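Local structure of mandelate racemase/muconate lactonizing enzyme-like protein (Roseovarius sp. TM1035, 3RCY) at residues R5-I10 / V27-D32; E66-I71 / D104-A109; S230-E235 / I332-S337. The protein is of unknown specific function but probably catalyses a magnesium-assisted reaction that starts with proton removal beside a carboxylate, as in related enolase-superfamily enzymes. All blocks are in the same frame, centred on the assembly; numbering follows the deposited sequence.

Overall arrangement
The three contacts illustrate how an enolase-superfamily subunit is built from two differently designed parts. Interaction 1 comes first along the chain and pairs strands 4-12 and 24-31 of the three-stranded sheet in the N-terminal domain. Interaction 2 follows, holding the loop before helix 71-80 against helix 89-110. Their centres are 13 Å apart and they touch directly, because I105 of that helix packs on L29 and T31 of the sheet. Interaction 3, last in sequence, crosses the C-terminal barrel beside the magnesium site. Its centre lies 34 Å from interaction 1 and 31 Å from interaction 2, so sheet and helix packing is well separated from metal binding.

Interaction 1 of 3, residues R5-I10 / V27-D32; sequences RDLDII and VKLTTD
L7 and L29 meet through different first torsions: L7 has CG anti to its own N (chi1 165°), whereas L29 carries CG beside the backbone N (chi1 -64°). The two side chains cross obliquely, with L7 CD1 3.7 Å from L29 CD2, and the same L7 methyl also lies against V27 CB. I9 and V27 extend this apolar face, which helices 48-63 and 89-110 cover through F59, I55, L98 and I105.

The backbones carrying these side chains pair antiparallel, as the first two strands of the N-terminal domain's three-stranded sheet. D8 and K28 form a hydrogen-bonded pair in which K28 N gives D8 O a 2.8 Å bond and D8 N returns one to K28 O; L7 and L29 form the non-hydrogen-bonded pair next to it. At the strand's start the register slips into a classic beta bulge. Both R5 N and D6 N donate to T30 O, each at 2.9 Å, so one carbonyl holds two consecutive amides.

The other face is polar. D6 OD2 comes within 3.5 Å of T30 CB, and the carboxylate is gripped side-on by R5, whose NE reaches OD1 and whose NH2 meets the syn lone pair of OD2 at 3.1 Å. With the guanidinium so paired, T31 O lies over one of its faces. D8 and the extended K28 run side by side, the lysine continuing to a salt bridge with E372. A water hydrogen-bonds to T30 OG1, K28 O and D8 OD2, bridging the two strands, with its oxygen 2.9 Å from D8 OD2.

Interaction 2 of 3, residues E66-I71 / D104-A109; sequences ENPENI and DILGKA
I105 opens the helical side of this contact by setting CG2 4.1 Å from P68 CG, the two side chains crossing at about a right angle. The same CG2 also packs on T31 CG2, and I105 touches L4 and L29 of the sheet as well. One residue on, L106 does most of the work. Its CG stands beside the backbone N (chi1 -71°), which sends the forked tip into the bend of the loop: CD1 lies 3.4 Å from P68 O, while CD2 reaches E69 N and, at 3.8 Å, E69 CG. I71 CD1 adds a further methyl 4.2 Å from L106 CD1.

The pattern is that of a helix packing on a loop between helices in the N-terminal domain, helix 89-110 supplying the leucine that fills the bend and the start of helix 71-80 following directly. The receiving bend is a type I turn from N67 to N70, reinforced by an Asx turn in which N67 OD1 accepts from E69 N at 3.0 Å, the donor standing above the carbonyl plane. While the E69 side chain crosses that of L106 at about a right angle, its carboxylate pairs with R110 at the end of the same helix and with R112 of the second subunit.

Interaction 3 of 3, residues S230-E235 / I332-S337; sequences SPLWYE and ILMCES. With MG (magnesium ion), chain I.
The beta/alpha barrel of the enolase superfamily carries its metal at the C-terminal ends of the strands, and here residues at and just before strands 233-235 and 335-336, on opposite sides of that barrel, meet through their side chains. W233 has CG between the backbone N and the carbonyl carbon (chi1 77°), which swings the indole into the interior. L333 CD2 comes to the edge of that ring, near its plane, 3.7 Å from W233 CZ3. M334 makes an oblique Met-aromatic contact, its SD 4.8 Å from the centroid of the six-membered ring. L232 completes the apolar cluster: its CD1 meets M334 CE tip to tip at 4.0 Å, and its CD2 slides past L333 CD2.

Above this layer W233 NE1 gives a weak hydrogen bond to E235 OE1, an oxygen also held by K166 and Q282, while E235 OE2 binds the magnesium ion at 2.2 Å. Four waters and E261 complete the coordination. One of those waters donates to E336 OE2 at 3.0 Å, and a further water, not a ligand of the metal, donates to E235 OE2 and E336 OE1. Replacing W233 by an alanine is likely to leave L333 CD2 and M334 SD without the ring they pack on, and E235 OE1 without its weak indole partner.

Around the contact, strand 205-208 flanks 233-235 and sends L207 against both W233 and M334. Strand 126-131 runs beside 335-336, Y129 packs edge-to-face on the indole, A326 of helix 316-327 touches I332 and C335, and M180 of the third subunit covers L232 and L333.

Interaction 1 of 3, residues R5-I10 / V27-D32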
# COMPACT_ATOMS: atom_id res chain seq x y z
N ARG A 5 24.75 11.70 43.41
CA ARG A 5 26.09 11.42 43.90
C ARG A 5 26.37 9.92 44.10
O ARG A 5 27.34 9.41 43.56
CB ARG A 5 26.39 12.22 45.17
CG ARG A 5 27.88 12.20 45.58
CD ARG A 5 28.11 12.85 46.95
NE ARG A 5 27.40 12.13 48.01
CZ ARG A 5 27.05 12.66 49.18
NH1 ARG A 5 27.34 13.93 49.45
NH2 ARG A 5 26.40 11.93 50.06
N ASP A 6 25.51 9.22 44.84
CA ASP A 6 25.80 7.84 45.25
C ASP A 6 24.85 6.82 44.63
O ASP A 6 23.68 7.13 44.40
CB ASP A 6 25.76 7.69 46.77
CG ASP A 6 26.45 8.83 47.49
OD1 ASP A 6 27.60 9.16 47.13
OD2 ASP A 6 25.84 9.40 48.43
N LEU A 7 25.37 5.62 44.39
CA LEU A 7 24.59 4.48 43.93
C LEU A 7 24.83 3.26 44.82
O LEU A 7 25.98 2.89 45.09
CB LEU A 7 24.94 4.13 42.48
CG LEU A 7 24.51 2.77 41.93
CD1 LEU A 7 22.98 2.62 41.82
CD2 LEU A 7 25.17 2.52 40.58
N ASP A 8 23.74 2.64 45.25
CA ASP A 8 23.79 1.33 45.87
C ASP A 8 22.90 0.39 45.07
O ASP A 8 21.78 0.77 44.68
CB ASP A 8 23.31 1.40 47.32
CG ASP A 8 24.20 2.26 48.17
OD1 ASP A 8 25.28 1.78 48.55
OD2 ASP A 8 23.84 3.42 48.46
N ILE A 9 23.39 -0.81 44.82
CA ILE A 9 22.61 -1.83 44.12
C ILE A 9 22.34 -2.97 45.09
O ILE A 9 23.27 -3.48 45.74
CB ILE A 9 23.33 -2.37 42.86
CG1 ILE A 9 23.72 -1.22 41.91
CG2 ILE A 9 22.46 -3.43 42.16
CD1 ILE A 9 24.79 -1.61 40.85
N ILE A 10 21.09 -3.38 45.19
CA ILE A 10 20.72 -4.51 46.03
C ILE A 10 19.94 -5.52 45.20
O ILE A 10 18.88 -5.21 44.66
CB ILE A 10 19.86 -4.07 47.25
CG1 ILE A 10 20.65 -3.12 48.15
CG2 ILE A 10 19.40 -5.30 48.05
CD1 ILE A 10 19.76 -2.28 49.06
N VAL A 27 17.85 -0.38 42.82
CA VAL A 27 18.89 0.65 42.86
C VAL A 27 18.47 1.77 43.81
O VAL A 27 17.30 2.18 43.84
CB VAL A 27 19.25 1.21 41.45
CG1 VAL A 27 19.84 0.12 40.58
CG2 VAL A 27 18.01 1.85 40.75
N LYS A 28 19.42 2.25 44.60
CA LYS A 28 19.17 3.34 45.53
C LYS A 28 20.15 4.45 45.18
O LYS A 28 21.36 4.25 45.20
CB LYS A 28 19.37 2.84 46.96
CG LYS A 28 19.27 3.89 48.07
CD LYS A 28 20.00 3.36 49.32
CE LYS A 28 19.96 4.31 50.49
NZ LYS A 28 20.53 3.62 51.70
N LEU A 29 19.61 5.61 44.82
CA LEU A 29 20.43 6.77 44.51
C LEU A 29 20.34 7.79 45.63
O LEU A 29 19.29 7.94 46.25
CB LEU A 29 19.99 7.42 43.18
CG LEU A 29 20.13 6.60 41.90
CD1 LEU A 29 19.74 7.44 40.69
CD2 LEU A 29 21.54 6.07 41.74
N THR A 30 21.44 8.47 45.88
CA THR A 30 21.48 9.54 46.87
C THR A 30 22.07 10.78 46.22
O THR A 30 23.08 10.70 45.50
CB THR A 30 22.32 9.15 48.11
OG1 THR A 30 21.92 7.85 48.58
CG2 THR A 30 22.16 10.18 49.24
N THR A 31 21.43 11.93 46.47
CA THR A 31 21.93 13.21 45.97
C THR A 31 23.00 13.77 46.90
O THR A 31 23.19 13.27 48.01
CB THR A 31 20.80 14.27 45.86
OG1 THR A 31 20.34 14.62 47.17
CG2 THR A 31 19.64 13.75 45.00
N ASP A 32 23.68 14.82 46.46
CA ASP A 32 24.66 15.49 47.31
C ASP A 32 24.05 16.18 48.54
O ASP A 32 24.78 16.48 49.48
CB ASP A 32 25.57 16.43 46.50
CG ASP A 32 24.79 17.44 45.65
OD1 ASP A 32 23.54 17.50 45.72
OD2 ASP A 32 25.45 18.17 44.88
O HOH W 1 22.60 5.70 47.17

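Interaction 2 of 3, residues E66-I71 / D104-A109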
# COMPACT_ATOMS: atom_id res chain seq x y z
N GLU A 66 25.08 14.67 37.75
CA GLU A 66 24.02 15.36 36.99
C GLU A 66 22.84 15.76 37.87
O GLU A 66 22.52 15.08 38.85
CB GLU A 66 23.50 14.46 35.85
CG GLU A 66 22.64 15.17 34.80
CD GLU A 66 23.37 16.31 34.11
OE1 GLU A 66 24.47 16.08 33.57
OE2 GLU A 66 22.86 17.45 34.11
N ASN A 67 22.21 16.88 37.52
CA ASN A 67 20.93 17.28 38.09
C ASN A 67 19.85 16.26 37.69
O ASN A 67 19.65 16.01 36.51
CB ASN A 67 20.58 18.68 37.56
CG ASN A 67 19.35 19.29 38.22
OD1 ASN A 67 18.47 18.60 38.72
ND2 ASN A 67 19.29 20.61 38.22
N PRO A 68 19.16 15.66 38.68
CA PRO A 68 18.15 14.64 38.37
C PRO A 68 16.96 15.16 37.54
O PRO A 68 16.23 14.35 36.98
CB PRO A 68 17.69 14.16 39.75
CG PRO A 68 18.07 15.27 40.69
CD PRO A 68 19.34 15.82 40.13
N GLU A 69 16.78 16.48 37.46
CA GLU A 69 15.79 17.08 36.56
C GLU A 69 16.07 16.73 35.09
O GLU A 69 15.15 16.71 34.26
CB GLU A 69 15.78 18.61 36.69
CG GLU A 69 15.16 19.15 37.96
CD GLU A 69 15.29 20.67 38.08
OE1 GLU A 69 16.17 21.25 37.40
OE2 GLU A 69 14.52 21.28 38.85
N ASN A 70 17.33 16.47 34.76
CA ASN A 70 17.74 16.36 33.35
C ASN A 70 17.53 14.97 32.77
O ASN A 70 18.48 14.30 32.34
CB ASN A 70 19.16 16.88 33.16
CG ASN A 70 19.27 18.38 33.43
OD1 ASN A 70 18.29 19.10 33.32
ND2 ASN A 70 20.47 18.84 33.78
N ILE A 71 16.26 14.56 32.78
CA ILE A 71 15.84 13.21 32.39
C ILE A 71 15.96 12.97 30.88
O ILE A 71 16.36 11.88 30.45
CB ILE A 71 14.37 12.95 32.87
CG1 ILE A 71 14.26 13.10 34.40
CG2 ILE A 71 13.84 11.59 32.41
CD1 ILE A 71 14.80 11.94 35.21
N ASP A 104 11.78 9.31 42.03
CA ASP A 104 11.57 9.22 43.47
C ASP A 104 12.23 10.43 44.16
O ASP A 104 11.59 11.12 44.96
CB ASP A 104 12.12 7.89 44.00
CG ASP A 104 11.59 7.54 45.39
OD1 ASP A 104 10.55 8.08 45.82
OD2 ASP A 104 12.23 6.69 46.06
N ILE A 105 13.49 10.70 43.81
CA ILE A 105 14.22 11.89 44.27
C ILE A 105 13.50 13.22 43.92
O ILE A 105 13.35 14.08 44.77
CB ILE A 105 15.68 11.92 43.74
CG1 ILE A 105 16.56 10.96 44.56
CG2 ILE A 105 16.27 13.34 43.80
CD1 ILE A 105 17.81 10.50 43.84
N LEU A 106 13.07 13.36 42.67
CA LEU A 106 12.41 14.58 42.21
C LEU A 106 11.12 14.85 42.98
O LEU A 106 10.91 15.98 43.44
CB LEU A 106 12.14 14.54 40.69
CG LEU A 106 13.40 14.66 39.81
CD1 LEU A 106 13.13 14.20 38.37
CD2 LEU A 106 13.97 16.09 39.83
N GLY A 107 10.29 13.83 43.17
CA GLY A 107 9.08 13.99 43.97
C GLY A 107 9.37 14.44 45.40
O GLY A 107 8.69 15.32 45.94
N LYS A 108 10.39 13.84 46.02
CA LYS A 108 10.80 14.24 47.37
C LYS A 108 11.29 15.69 47.40
O LYS A 108 10.91 16.45 48.30
CB LYS A 108 11.86 13.28 47.95
CG LYS A 108 11.32 11.88 48.18
CD LYS A 108 12.33 10.95 48.83
CE LYS A 108 11.80 9.52 48.84
NZ LYS A 108 12.81 8.55 49.39
N ALA A 109 12.12 16.07 46.43
CA ALA A 109 12.63 17.44 46.35
C ALA A 109 11.51 18.47 46.11
O ALA A 109 11.56 19.58 46.64
CB ALA A 109 13.71 17.54 45.27

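Interaction 3 of 3, residues S230-E235 / I332-S337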
# COMPACT_ATOMS: atom_id res chain seq x y z
N SER A 230 -14.61 -14.48 24.42
CA SER A 230 -14.43 -13.03 24.46
C SER A 230 -13.27 -12.58 25.38
O SER A 230 -13.45 -11.71 26.24
CB SER A 230 -15.75 -12.33 24.83
OG SER A 230 -15.60 -10.92 24.73
N PRO A 231 -12.07 -13.17 25.20
CA PRO A 231 -10.94 -12.67 26.00
C PRO A 231 -10.65 -11.20 25.70
O PRO A 231 -10.77 -10.77 24.54
CB PRO A 231 -9.77 -13.55 25.56
CG PRO A 231 -10.16 -14.07 24.22
CD PRO A 231 -11.65 -14.21 24.24
N LEU A 232 -10.31 -10.43 26.72
CA LEU A 232 -10.05 -9.00 26.55
C LEU A 232 -8.79 -8.74 25.74
O LEU A 232 -8.74 -7.80 24.95
CB LEU A 232 -10.01 -8.29 27.91
CG LEU A 232 -9.86 -6.75 27.93
CD1 LEU A 232 -10.46 -6.17 29.17
CD2 LEU A 232 -8.38 -6.33 27.83
N TRP A 233 -7.75 -9.56 25.94
CA TRP A 233 -6.56 -9.47 25.11
C TRP A 233 -5.87 -10.82 24.91
O TRP A 233 -6.12 -11.77 25.65
CB TRP A 233 -5.56 -8.39 25.59
CG TRP A 233 -4.69 -8.71 26.81
CD1 TRP A 233 -3.92 -9.83 27.02
CD2 TRP A 233 -4.46 -7.85 27.94
NE1 TRP A 233 -3.25 -9.73 28.23
CE2 TRP A 233 -3.56 -8.52 28.81
CE3 TRP A 233 -4.92 -6.58 28.30
CZ2 TRP A 233 -3.13 -7.97 30.02
CZ3 TRP A 233 -4.50 -6.03 29.52
CH2 TRP A 233 -3.61 -6.72 30.35
N TYR A 234 -5.01 -10.84 23.90
CA TYR A 234 -4.19 -11.97 23.51
C TYR A 234 -2.78 -11.41 23.59
O TYR A 234 -2.38 -10.58 22.77
CB TYR A 234 -4.56 -12.36 22.07
CG TYR A 234 -3.95 -13.63 21.50
CD1 TYR A 234 -3.30 -14.58 22.31
CD2 TYR A 234 -4.07 -13.90 20.13
CE1 TYR A 234 -2.78 -15.74 21.76
CE2 TYR A 234 -3.54 -15.05 19.57
CZ TYR A 234 -2.91 -15.97 20.39
OH TYR A 234 -2.40 -17.12 19.82
N GLU A 235 -2.04 -11.84 24.61
CA GLU A 235 -0.74 -11.25 24.93
C GLU A 235 0.41 -11.93 24.20
O GLU A 235 0.41 -13.15 24.06
CB GLU A 235 -0.51 -11.32 26.44
CG GLU A 235 0.74 -10.61 26.94
CD GLU A 235 0.68 -10.31 28.43
OE1 GLU A 235 -0.44 -10.25 28.99
OE2 GLU A 235 1.75 -10.12 29.04
N ILE A 332 -5.05 4.77 30.24
CA ILE A 332 -4.71 3.59 31.06
C ILE A 332 -5.79 2.54 30.89
O ILE A 332 -6.99 2.85 30.95
CB ILE A 332 -4.56 3.95 32.58
CG1 ILE A 332 -4.12 2.72 33.40
CG2 ILE A 332 -5.87 4.49 33.16
CD1 ILE A 332 -2.77 2.13 33.00
N LEU A 333 -5.39 1.28 30.68
CA LEU A 333 -6.33 0.16 30.72
C LEU A 333 -6.35 -0.46 32.12
O LEU A 333 -7.37 -0.40 32.81
CB LEU A 333 -5.98 -0.90 29.66
CG LEU A 333 -6.78 -2.21 29.62
CD1 LEU A 333 -8.32 -2.00 29.57
CD2 LEU A 333 -6.32 -3.03 28.44
N MET A 334 -5.23 -1.04 32.54
CA MET A 334 -5.12 -1.65 33.86
C MET A 334 -3.65 -1.88 34.24
O MET A 334 -2.77 -1.84 33.37
CB MET A 334 -5.91 -2.97 33.92
CG MET A 334 -5.50 -4.02 32.87
SD MET A 334 -6.53 -5.51 32.91
CE MET A 334 -8.03 -4.97 32.10
N CYS A 335 -3.39 -2.10 35.53
CA CYS A 335 -2.03 -2.36 36.03
C CYS A 335 -1.89 -3.77 36.55
O CYS A 335 -2.59 -4.16 37.49
CB CYS A 335 -1.65 -1.37 37.14
SG CYS A 335 -1.07 0.21 36.53
N GLU A 336 -0.98 -4.53 35.95
CA GLU A 336 -0.60 -5.85 36.46
C GLU A 336 -0.09 -5.71 37.90
O GLU A 336 0.64 -4.78 38.20
CB GLU A 336 0.50 -6.45 35.57
CG GLU A 336 0.77 -7.93 35.76
CD GLU A 336 1.54 -8.56 34.59
OE1 GLU A 336 2.14 -7.81 33.79
OE2 GLU A 336 1.53 -9.80 34.47
N SER A 337 -0.50 -6.63 38.77
CA SER A 337 -0.14 -6.59 40.18
C SER A 337 0.14 -8.00 40.72
O SER A 337 -0.39 -9.00 40.22
CB SER A 337 -1.24 -5.91 41.00
OG SER A 337 -1.60 -4.65 40.44
MG MG I . 3.35 -11.42 29.85
O HOH W 2 1.89 -7.70 30.90
O HOH W 3 3.04 -10.85 32.11
O HOH W 4 1.87 -13.07 30.10
O HOH W 5 5.16 -12.69 30.49
O HOH W 6 3.95 -12.61 27.96